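Side-chain contacts in tungsten-containing formylmethanofuran dehydrogenase 2 subunit C (Methanothermobacter wolfeii, PDB 5T5I), which is a subunit of the tungsten enzyme that probably helps reduce carbon dioxide to formylmethanofuran, the opening step of methane formation from carbon dioxide: residues Ile4-Lys9 against Asp24-Lys29; Asn36-Ile39 against Glu44-Lys47. One frame throughout, in Å; residues are numbered along the deposited sequence.

Interaction 1: Ile4-Lys9 against Asp24-Lys29; sequences IILTPK and DVFAGK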
loop_
_atom_site.group_PDB
_atom_site.type_symbol
_atom_site.label_atom_id
_atom_site.label_comp_id
_atom_site.label_asym_id
_atom_site.label_seq_id
_atom_site.Cartn_x
_atom_site.Cartn_y
_atom_site.Cartn_z
ATOM N N ILE C 4 -25.871 -60.994 -2.106
ATOM C CA ILE C 4 -25.196 -61.458 -3.325
ATOM C C ILE C 4 -23.810 -60.797 -3.275
ATOM O O ILE C 4 -23.723 -59.570 -3.195
ATOM C CB ILE C 4 -26.005 -61.129 -4.613
ATOM C CG1 ILE C 4 -27.295 -61.980 -4.651
ATOM C CG2 ILE C 4 -25.159 -61.379 -5.878
ATOM C CD1 ILE C 4 -28.396 -61.425 -5.501
ATOM N N ILE C 5 -22.742 -61.611 -3.261
ATOM C CA ILE C 5 -21.367 -61.132 -3.110
ATOM C C ILE C 5 -20.654 -61.071 -4.449
ATOM O O ILE C 5 -20.556 -62.092 -5.132
ATOM C CB ILE C 5 -20.553 -62.022 -2.120
ATOM C CG1 ILE C 5 -21.361 -62.418 -0.849
ATOM C CG2 ILE C 5 -19.222 -61.344 -1.740
ATOM C CD1 ILE C 5 -21.866 -61.289 -0.017
ATOM N N LEU C 6 -20.106 -59.891 -4.794
ATOM C CA LEU C 6 -19.300 -59.693 -5.991
ATOM C C LEU C 6 -17.870 -59.462 -5.518
ATOM O O LEU C 6 -17.613 -58.473 -4.836
ATOM C CB LEU C 6 -19.760 -58.484 -6.822
ATOM C CG LEU C 6 -21.187 -58.463 -7.368
ATOM C CD1 LEU C 6 -21.358 -57.277 -8.331
ATOM C CD2 LEU C 6 -21.524 -59.734 -8.086
ATOM N N THR C 7 -16.945 -60.368 -5.843
ATOM C CA THR C 7 -15.549 -60.219 -5.422
ATOM C C THR C 7 -14.783 -59.836 -6.663
ATOM O O THR C 7 -14.697 -60.642 -7.589
ATOM C CB THR C 7 -15.024 -61.487 -4.770
ATOM O OG1 THR C 7 -15.935 -61.876 -3.746
ATOM C CG2 THR C 7 -13.640 -61.300 -4.173
ATOM N N PRO C 8 -14.272 -58.599 -6.746
ATOM C CA PRO C 8 -13.598 -58.192 -7.979
ATOM C C PRO C 8 -12.297 -58.924 -8.256
ATOM O O PRO C 8 -11.505 -59.161 -7.354
ATOM C CB PRO C 8 -13.347 -56.689 -7.794
ATOM C CG PRO C 8 -13.515 -56.417 -6.382
ATOM C CD PRO C 8 -14.311 -57.508 -5.754
ATOM N N LYS C 9 -12.071 -59.230 -9.535
ATOM C CA LYS C 9 -10.803 -59.747 -10.023
ATOM C C LYS C 9 -9.981 -58.454 -10.273
ATOM O O LYS C 9 -10.447 -57.373 -9.905
ATOM C CB LYS C 9 -11.019 -60.562 -11.310
ATOM C CG LYS C 9 -11.860 -61.812 -11.061
ATOM C CD LYS C 9 -12.213 -62.532 -12.339
ATOM C CE LYS C 9 -13.029 -63.772 -12.067
ATOM N NZ LYS C 9 -13.510 -64.398 -13.326
ATOM N N ASP C 24 -32.390 -54.075 -8.934
ATOM C CA ASP C 24 -33.451 -54.192 -9.950
ATOM C C ASP C 24 -33.128 -55.228 -11.050
ATOM O O ASP C 24 -34.029 -55.928 -11.512
ATOM C CB ASP C 24 -33.740 -52.829 -10.591
ATOM C CG ASP C 24 -34.185 -51.785 -9.590
ATOM O OD1 ASP C 24 -33.309 -51.248 -8.857
ATOM O OD2 ASP C 24 -35.406 -51.541 -9.494
ATOM N N VAL C 25 -31.850 -55.332 -11.453
ATOM C CA VAL C 25 -31.425 -56.293 -12.474
ATOM C C VAL C 25 -31.166 -57.657 -11.838
ATOM O O VAL C 25 -31.469 -58.669 -12.456
ATOM C CB VAL C 25 -30.188 -55.778 -13.247
ATOM C CG1 VAL C 25 -29.677 -56.818 -14.250
ATOM C CG2 VAL C 25 -30.516 -54.474 -13.967
ATOM N N PHE C 26 -30.577 -57.688 -10.623
ATOM C CA PHE C 26 -30.247 -58.946 -9.940
ATOM C C PHE C 26 -31.510 -59.686 -9.506
ATOM O O PHE C 26 -31.490 -60.914 -9.441
ATOM C CB PHE C 26 -29.302 -58.695 -8.746
ATOM C CG PHE C 26 -27.838 -58.457 -9.075
ATOM C CD1 PHE C 26 -27.461 -57.802 -10.246
ATOM C CD2 PHE C 26 -26.847 -58.779 -8.158
ATOM C CE1 PHE C 26 -26.112 -57.584 -10.539
ATOM C CE2 PHE C 26 -25.502 -58.545 -8.446
ATOM C CZ PHE C 26 -25.146 -57.940 -9.630
ATOM N N ALA C 27 -32.627 -58.956 -9.263
ATOM C CA ALA C 27 -33.902 -59.567 -8.850
ATOM C C ALA C 27 -34.416 -60.595 -9.864
ATOM O O ALA C 27 -34.454 -60.311 -11.061
ATOM C CB ALA C 27 -34.950 -58.491 -8.618
ATOM N N GLY C 28 -34.749 -61.787 -9.367
ATOM C CA GLY C 28 -35.277 -62.888 -10.166
ATOM C C GLY C 28 -34.258 -63.688 -10.960
ATOM O O GLY C 28 -34.652 -64.573 -11.722
ATOM N N LYS C 29 -32.948 -63.406 -10.798
ATOM C CA LYS C 29 -31.886 -64.106 -11.523
ATOM C C LYS C 29 -31.120 -65.039 -10.596
ATOM O O LYS C 29 -30.872 -64.701 -9.442
ATOM C CB LYS C 29 -30.892 -63.099 -12.129
ATOM C CG LYS C 29 -31.442 -62.292 -13.289
ATOM C CD LYS C 29 -30.338 -61.458 -13.947
ATOM C CE LYS C 29 -30.783 -60.715 -15.190
ATOM N NZ LYS C 29 -31.977 -59.861 -14.937
#

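Interaction 2: Asn36-Ile39 against Glu44-Lys47; sequences NIQI and EVVK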
loop_
_atom_site.group_PDB
_atom_site.type_symbol
_atom_site.label_atom_id
_atom_site.label_comp_id
_atom_site.label_asym_id
_atom_site.label_seq_id
_atom_site.Cartn_x
_atom_site.Cartn_y
_atom_site.Cartn_z
ATOM N N ASN C 36 -23.665 -63.784 -16.191
ATOM C CA ASN C 36 -23.847 -63.446 -17.612
ATOM C C ASN C 36 -24.374 -62.025 -17.857
ATOM O O ASN C 36 -24.563 -61.665 -19.016
ATOM C CB ASN C 36 -24.767 -64.486 -18.301
ATOM C CG ASN C 36 -24.119 -65.837 -18.456
ATOM O OD1 ASN C 36 -22.905 -65.950 -18.629
ATOM N ND2 ASN C 36 -24.914 -66.899 -18.438
ATOM N N ILE C 37 -24.587 -61.209 -16.797
ATOM C CA ILE C 37 -25.045 -59.827 -16.957
ATOM C C ILE C 37 -23.999 -59.066 -17.775
ATOM O O ILE C 37 -22.802 -59.168 -17.495
ATOM C CB ILE C 37 -25.331 -59.150 -15.577
ATOM C CG1 ILE C 37 -26.661 -59.688 -14.998
ATOM C CG2 ILE C 37 -25.383 -57.616 -15.685
ATOM C CD1 ILE C 37 -26.922 -59.319 -13.538
ATOM N N GLN C 38 -24.449 -58.308 -18.778
ATOM C CA GLN C 38 -23.531 -57.560 -19.622
ATOM C C GLN C 38 -23.075 -56.263 -18.982
ATOM O O GLN C 38 -23.867 -55.555 -18.355
ATOM C CB GLN C 38 -24.161 -57.260 -20.989
ATOM C CG GLN C 38 -24.369 -58.527 -21.826
ATOM C CD GLN C 38 -24.908 -58.227 -23.206
ATOM O OE1 GLN C 38 -25.679 -57.280 -23.411
ATOM N NE2 GLN C 38 -24.535 -59.040 -24.186
ATOM N N ILE C 39 -21.792 -55.954 -19.158
ATOM C CA ILE C 39 -21.173 -54.685 -18.761
ATOM C C ILE C 39 -20.256 -54.229 -19.916
ATOM O O ILE C 39 -19.924 -55.036 -20.788
ATOM C CB ILE C 39 -20.414 -54.774 -17.403
ATOM C CG1 ILE C 39 -19.186 -55.711 -17.478
ATOM C CG2 ILE C 39 -21.374 -55.191 -16.274
ATOM C CD1 ILE C 39 -18.298 -55.677 -16.258
ATOM N N GLU C 44 -15.963 -52.714 -26.013
ATOM C CA GLU C 44 -16.395 -54.115 -26.073
ATOM C C GLU C 44 -17.408 -54.398 -24.971
ATOM O O GLU C 44 -17.278 -53.866 -23.868
ATOM C CB GLU C 44 -15.216 -55.073 -25.855
ATOM C CG GLU C 44 -14.261 -55.169 -27.031
ATOM C CD GLU C 44 -13.156 -56.197 -26.851
ATOM O OE1 GLU C 44 -13.147 -56.901 -25.814
ATOM O OE2 GLU C 44 -12.291 -56.291 -27.753
ATOM N N VAL C 45 -18.386 -55.270 -25.270
ATOM C CA VAL C 45 -19.390 -55.739 -24.323
ATOM C C VAL C 45 -18.790 -57.027 -23.717
ATOM O O VAL C 45 -18.358 -57.904 -24.465
ATOM C CB VAL C 45 -20.752 -56.034 -25.023
ATOM C CG1 VAL C 45 -21.778 -56.582 -24.033
ATOM C CG2 VAL C 45 -21.308 -54.792 -25.712
ATOM N N VAL C 46 -18.749 -57.129 -22.380
ATOM C CA VAL C 46 -18.218 -58.314 -21.681
ATOM C C VAL C 46 -19.236 -58.775 -20.651
ATOM O O VAL C 46 -20.238 -58.109 -20.439
ATOM C CB VAL C 46 -16.817 -58.060 -21.040
ATOM C CG1 VAL C 46 -15.780 -57.724 -22.105
ATOM C CG2 VAL C 46 -16.866 -56.977 -19.960
ATOM N N LYS C 47 -18.974 -59.914 -20.014
ATOM C CA LYS C 47 -19.843 -60.484 -18.978
ATOM C C LYS C 47 -19.364 -60.050 -17.603
ATOM O O LYS C 47 -18.156 -59.939 -17.383
ATOM C CB LYS C 47 -19.833 -62.020 -19.064
ATOM C CG LYS C 47 -20.536 -62.550 -20.306
ATOM C CD LYS C 47 -20.484 -64.071 -20.397
ATOM C CE LYS C 47 -19.099 -64.613 -20.672
ATOM N NZ LYS C 47 -19.136 -65.832 -21.529
#

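Interaction 1: Ile4-Lys9 against Asp24-Lys29
Phe26 points its ring at Ile4 and Leu6, two residues on the same side of strand 3-8. Its CB leaves the last turn of helix 23-26 with CG anti to the carbonyl carbon (chi1 -78°), and this sends the ring toward the strand. CD2 is the first ring atom to touch. It meets Ile4 CG2 at 3.8 Å and, more loosely, Ile4 CD1. CE2 follows and lies 3.8 Å from Ile4 CG2. The methyl approaches the ring obliquely and spans the CD2-CE2 bond. At the tip, CZ stands 4.1 Å from Leu6 CD1, which sits at the ring edge, near its plane. All contacts are apolar, and all three residues are buried. Without the ring, with an alanine here, a gap is likely to open beside Ile4 CG2 and Leu6 CD1. After Phe26 the chain makes a type II beta turn to Lys29. Lys29 NZ then reaches back to Val25 O, a 2.8 Å hydrogen bond in the carbonyl plane. Ile34 of helix 31-35 touches both Ile4 and Phe26. Ile67 of strand 66-69, the parallel neighbour of strand 3-8, packs on Phe26 and Leu6. The short helix thus packs at the N-terminal end of a parallel-strand series, consistent with a beta-helix.

Interaction 2: Asn36-Ile39 against Glu44-Lys47
Ile39 and Val46 form an antiparallel hydrogen-bonded pair, in which two nearly straight bonds, each 2.9 Å, run from Ile39 N to Val46 O and from Val46 N to Ile39 O. The next pair, Gln38 with Lys47, is non-hydrogen-bonded. Here Gln38 CA lies 3.4 Å from Val46 O, so a weak CA-H...O contact adds to the N-H bond that Val46 O already accepts. Ile39 and Val46 put their side chains on one face of the hairpin. Ile39 CG1 lies between its backbone N and carbonyl carbon (chi1 66°), and from there it meets Val46 CG2 at 3.6 Å. Gln38 runs extended past CG and crosses Val45 at a slant. The methyl Val45 CG1 sits 3.6 Å from Gln38 CD, with Gln38 NE2 only slightly farther. It packs against the amide group. Asn36 and Lys47 lie side by side and point the same way. Asn36 OD1 comes within 3.5 Å of Lys47 CD, a contact with the aliphatic part of the lysine. The two segments belong to the beta hairpin of strands 38-41 and 44-47. Asn20 ND2 bonds to Gln38 O, and Asp50 OD2 accepts from Lys47 N. In the small sheet, strand 38-41 lies between strands 44-47 and 16-17 and is antiparallel to both.

How the interactions relate
The two interactions follow one another along the chain: residues 4-9 with 24-29 first, then 36-39 with 44-47. Helix 31-35 lies between them in sequence. Their centres are about 13 Å apart, and Ile37 joins them. Its CD1 packs on Phe26 CE1 at 3.6 Å and on Val25 CG1 at 3.8 Å. The strands belong to different sheets. Strand 3-8 pairs with strand 66-69 at the start of the long run of parallel strands, while the hairpin belongs to a small four-stranded sheet. Helix 23-26 packs on strand 3-8 and on Ile37, the residue just before strand 38-41. Both interactions lie at the N-terminal end of the elongated subunit, beside the first strands of the probable beta-helix.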